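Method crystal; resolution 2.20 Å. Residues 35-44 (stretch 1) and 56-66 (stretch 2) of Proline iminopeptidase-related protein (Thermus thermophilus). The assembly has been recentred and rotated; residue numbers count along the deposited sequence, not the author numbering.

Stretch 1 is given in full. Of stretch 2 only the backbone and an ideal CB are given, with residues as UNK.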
# COMPACT_ATOMS: atom_id res chain seq x y z
N PRO A 35 -5.45 0.66 6.63
CA PRO A 35 -4.55 -0.16 7.45
C PRO A 35 -5.22 -1.42 8.00
O PRO A 35 -6.43 -1.57 7.94
CB PRO A 35 -4.12 0.80 8.57
CG PRO A 35 -5.19 1.89 8.63
CD PRO A 35 -5.82 1.94 7.27
N GLY A 36 -4.41 -2.35 8.50
CA GLY A 36 -4.92 -3.60 9.01
C GLY A 36 -5.01 -4.69 7.96
O GLY A 36 -5.59 -5.74 8.23
N GLY A 37 -4.45 -4.46 6.77
CA GLY A 37 -4.38 -5.48 5.74
C GLY A 37 -3.22 -6.43 5.96
O GLY A 37 -2.74 -6.63 7.09
N ASN A 38 -2.78 -7.03 4.86
CA ASN A 38 -1.66 -7.97 4.88
C ASN A 38 -1.04 -8.07 3.50
O ASN A 38 -1.61 -7.56 2.55
CB ASN A 38 -2.12 -9.34 5.40
CG ASN A 38 -3.07 -10.06 4.44
OD1 ASN A 38 -2.69 -10.43 3.34
ND2 ASN A 38 -4.30 -10.29 4.89
N ALA A 39 0.08 -8.78 3.39
CA ALA A 39 0.87 -8.83 2.18
C ALA A 39 0.66 -10.08 1.32
O ALA A 39 1.42 -10.31 0.39
CB ALA A 39 2.36 -8.71 2.53
N TYR A 40 -0.36 -10.88 1.61
CA TYR A 40 -0.52 -12.15 0.90
C TYR A 40 -0.86 -11.96 -0.59
O TYR A 40 -0.16 -12.47 -1.47
CB TYR A 40 -1.57 -13.03 1.58
CG TYR A 40 -1.77 -14.35 0.86
CD1 TYR A 40 -0.95 -15.45 1.14
CD2 TYR A 40 -2.74 -14.48 -0.13
CE1 TYR A 40 -1.12 -16.65 0.46
CE2 TYR A 40 -2.93 -15.68 -0.80
CZ TYR A 40 -2.11 -16.76 -0.51
OH TYR A 40 -2.31 -17.93 -1.20
N VAL A 41 -1.93 -11.23 -0.87
CA VAL A 41 -2.37 -11.02 -2.26
C VAL A 41 -1.32 -10.23 -3.04
O VAL A 41 -1.03 -10.50 -4.21
CB VAL A 41 -3.74 -10.32 -2.30
CG1 VAL A 41 -4.03 -9.71 -3.67
CG2 VAL A 41 -4.83 -11.32 -1.94
N LEU A 42 -0.76 -9.25 -2.35
CA LEU A 42 0.25 -8.38 -2.93
C LEU A 42 1.46 -9.19 -3.38
O LEU A 42 1.94 -9.02 -4.50
CB LEU A 42 0.62 -7.31 -1.91
CG LEU A 42 1.38 -6.10 -2.40
CD1 LEU A 42 0.73 -5.45 -3.61
CD2 LEU A 42 1.46 -5.10 -1.22
N ARG A 43 1.93 -10.11 -2.54
CA ARG A 43 3.04 -10.96 -2.95
C ARG A 43 2.70 -11.81 -4.17
O ARG A 43 3.52 -11.94 -5.09
CB ARG A 43 3.49 -11.88 -1.81
CG ARG A 43 4.42 -12.97 -2.30
CD ARG A 43 5.13 -13.76 -1.23
NE ARG A 43 5.98 -14.79 -1.85
CZ ARG A 43 6.69 -15.69 -1.19
NH1 ARG A 43 6.70 -15.69 0.13
NH2 ARG A 43 7.42 -16.58 -1.86
N GLU A 44 1.51 -12.41 -4.18
CA GLU A 44 1.11 -13.26 -5.30
C GLU A 44 1.08 -12.47 -6.61
O GLU A 44 1.38 -13.01 -7.66
CB GLU A 44 -0.26 -13.92 -5.03
CG GLU A 44 -0.31 -14.84 -3.82
CD GLU A 44 0.58 -16.09 -3.93
OE1 GLU A 44 0.76 -16.61 -5.05
OE2 GLU A 44 1.10 -16.55 -2.89
N UNK A 56 11.29 -8.22 0.97
CA UNK A 56 10.82 -8.43 2.32
C UNK A 56 9.33 -8.09 2.34
O UNK A 56 8.94 -6.90 2.40
CB UNK A 56 11.61 -7.59 3.33
N UNK A 57 8.51 -9.12 2.21
CA UNK A 57 7.07 -8.97 2.41
C UNK A 57 6.83 -9.09 3.89
O UNK A 57 7.39 -9.96 4.55
CB UNK A 57 6.26 -10.00 1.62
N UNK A 58 6.05 -8.18 4.45
CA UNK A 58 5.68 -8.30 5.84
C UNK A 58 4.30 -7.76 6.11
O UNK A 58 3.77 -6.92 5.37
CB UNK A 58 6.70 -7.58 6.72
N UNK A 59 3.69 -8.30 7.17
CA UNK A 59 2.45 -7.79 7.67
C UNK A 59 2.79 -6.81 8.79
O UNK A 59 3.60 -7.11 9.67
CB UNK A 59 1.53 -8.92 8.15
N UNK A 60 2.13 -5.67 8.77
CA UNK A 60 2.39 -4.58 9.68
C UNK A 60 1.93 -4.96 11.09
O UNK A 60 1.26 -5.98 11.31
CB UNK A 60 1.69 -3.30 9.20
N UNK A 61 2.35 -4.13 12.04
CA UNK A 61 2.19 -4.42 13.45
C UNK A 61 0.72 -4.71 13.74
O UNK A 61 -0.17 -4.00 13.28
CB UNK A 61 2.70 -3.26 14.31
N UNK A 62 0.48 -5.82 14.44
CA UNK A 62 -0.85 -6.22 14.84
C UNK A 62 -1.77 -6.68 13.73
O UNK A 62 -2.89 -7.10 13.99
CB UNK A 62 -1.52 -5.05 15.57
N UNK A 63 -1.29 -6.65 12.49
CA UNK A 63 -2.14 -6.85 11.33
C UNK A 63 -1.90 -8.20 10.67
O UNK A 63 -0.77 -8.70 10.64
CB UNK A 63 -1.91 -5.73 10.32
N UNK A 64 -2.97 -8.76 10.11
CA UNK A 64 -2.87 -9.99 9.34
C UNK A 64 -2.24 -11.08 10.18
O UNK A 64 -2.73 -11.39 11.25
CB UNK A 64 -2.06 -9.77 8.06
N UNK A 65 -1.13 -11.62 9.69
CA UNK A 65 -0.47 -12.77 10.30
C UNK A 65 0.50 -12.39 11.40
O UNK A 65 1.06 -13.27 12.05
CB UNK A 65 0.27 -13.57 9.23
N UNK A 66 0.69 -11.10 11.62
CA UNK A 66 1.54 -10.61 12.70
C UNK A 66 0.89 -10.76 14.06
O UNK A 66 -0.33 -10.83 14.19
CB UNK A 66 1.90 -9.14 12.46

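Position 56 lies on an extended strand, and its ideal CB has nothing of stretch 1 within 5.5 Å. The extended backbone suits beta-branched residues, though many others would fit; the residue is Val56.

At position 57 the CA-to-CB bond points toward stretch 1, with the ideal CB 4.2 Å from Ala39 CB and 4.8 Å from Arg43 CB. The small alanine leaves space beside the first helical turn, so a long aliphatic or an aromatic side chain would suit. Tyr57 fills it: its ring lies flat against Arg43, whose CG sits 3.8 Å from the ring centroid, almost along the normal, while Tyr57 CB packs 4.2 Å from Ala39 CB.

Position 58 points away, leaving stretch 1 little say in its choice; it is Phe58, whose carbonyl O nonetheless approaches Ala39 CB at 3.6 Å.

Position 59 points sideways, its ideal CB 5.0 Å from Ala39 N. That amide, just before the helix, calls for an acceptor two bonds beyond CB, as in Asp or Asn; a serine hydroxyl would fall short. Asp59 turns its carboxylate inward, and Ala39 N donates to Asp59 OD1 at 3.0 Å.

Positions 60 to 63 form a type II turn. Position 60 points sideways and could carry many polar side chains; Gln60 uses OE1 to take a hydrogen bond from a water that also accepts from Gly36 N. Position 61 is out of reach and tolerant, and is Arg61. At 62 the positive phi favours glycine, as does the third place of a type II turn, and Gly62 occupies it.

Position 63 points toward stretch 1 with little room, its ideal CB 3.5 Å from Gly37 O and 3.9 Å from Gly36 CA. A small side chain, Ala or Ser, suits. Ser63 donates from OG to Arg61 O (2.9 Å) and accepts from the same water that Gln60 binds.

At position 64 an ideal CB would lie 2.7 Å from Asn38 CB, a clash, and phi is positive; both argue for glycine. Gly64 also reaches Gly36 O through a water that accepts from its N.

Position 65 starts sideways with open space at its ideal CB, so only a long side chain could return to stretch 1; the carboxylate at 59 would welcome a positive charge. Arg65 forms a salt bridge, NE to Asp59 OD2 at 2.9 Å, and NH2 donates to Asp59 OD1 at 3.1 Å. Tyr40 CB lies over one face of its guanidinium.

Position 66 is out of reach; Ser66 donates from OG to Asp59 O at 2.7 Å.

Stretch 2, residues 56-66: VYFDQRGSGRS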
# COMPACT_ATOMS: atom_id res chain seq x y z
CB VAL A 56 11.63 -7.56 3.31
CG1 VAL A 56 11.18 -7.82 4.73
CG2 VAL A 56 13.09 -7.84 3.16
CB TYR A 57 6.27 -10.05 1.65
CG TYR A 57 6.60 -10.19 0.18
CD1 TYR A 57 5.93 -9.44 -0.78
CD2 TYR A 57 7.56 -11.09 -0.25
CE1 TYR A 57 6.23 -9.59 -2.13
CE2 TYR A 57 7.87 -11.24 -1.59
CZ TYR A 57 7.19 -10.48 -2.53
OH TYR A 57 7.51 -10.63 -3.87
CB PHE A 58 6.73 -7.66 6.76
CG PHE A 58 6.80 -6.16 6.71
CD1 PHE A 58 6.25 -5.40 7.73
CD2 PHE A 58 7.49 -5.51 5.70
CE1 PHE A 58 6.33 -4.03 7.71
CE2 PHE A 58 7.57 -4.12 5.67
CZ PHE A 58 7.00 -3.37 6.68
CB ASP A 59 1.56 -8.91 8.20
CG ASP A 59 1.04 -9.82 7.12
OD1 ASP A 59 1.39 -9.63 5.93
OD2 ASP A 59 0.26 -10.76 7.39
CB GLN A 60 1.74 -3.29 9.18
CG GLN A 60 2.49 -2.68 7.97
CD GLN A 60 1.58 -1.94 6.99
OE1 GLN A 60 0.60 -1.33 7.40
NE2 GLN A 60 1.91 -2.01 5.70
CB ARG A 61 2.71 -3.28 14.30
CG ARG A 61 2.02 -1.93 14.08
CD ARG A 61 2.26 -0.94 15.18
NE ARG A 61 3.68 -0.83 15.50
CZ ARG A 61 4.18 -0.30 16.62
NH1 ARG A 61 5.50 -0.26 16.80
NH2 ARG A 61 3.38 0.20 17.55
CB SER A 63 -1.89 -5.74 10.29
OG SER A 63 -1.83 -4.46 10.91
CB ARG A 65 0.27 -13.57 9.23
CG ARG A 65 -0.64 -14.12 8.16
CD ARG A 65 0.07 -14.52 6.89
NE ARG A 65 0.49 -13.36 6.13
CZ ARG A 65 1.00 -13.38 4.91
NH1 ARG A 65 1.16 -14.53 4.27
NH2 ARG A 65 1.37 -12.25 4.33
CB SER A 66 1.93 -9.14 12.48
OG SER A 66 2.74 -9.02 11.32
O HOH W 1 -5.47 -7.19 10.61
O HOH W 2 -1.63 -2.10 9.20
O HOH W 3 2.97 -12.32 1.89
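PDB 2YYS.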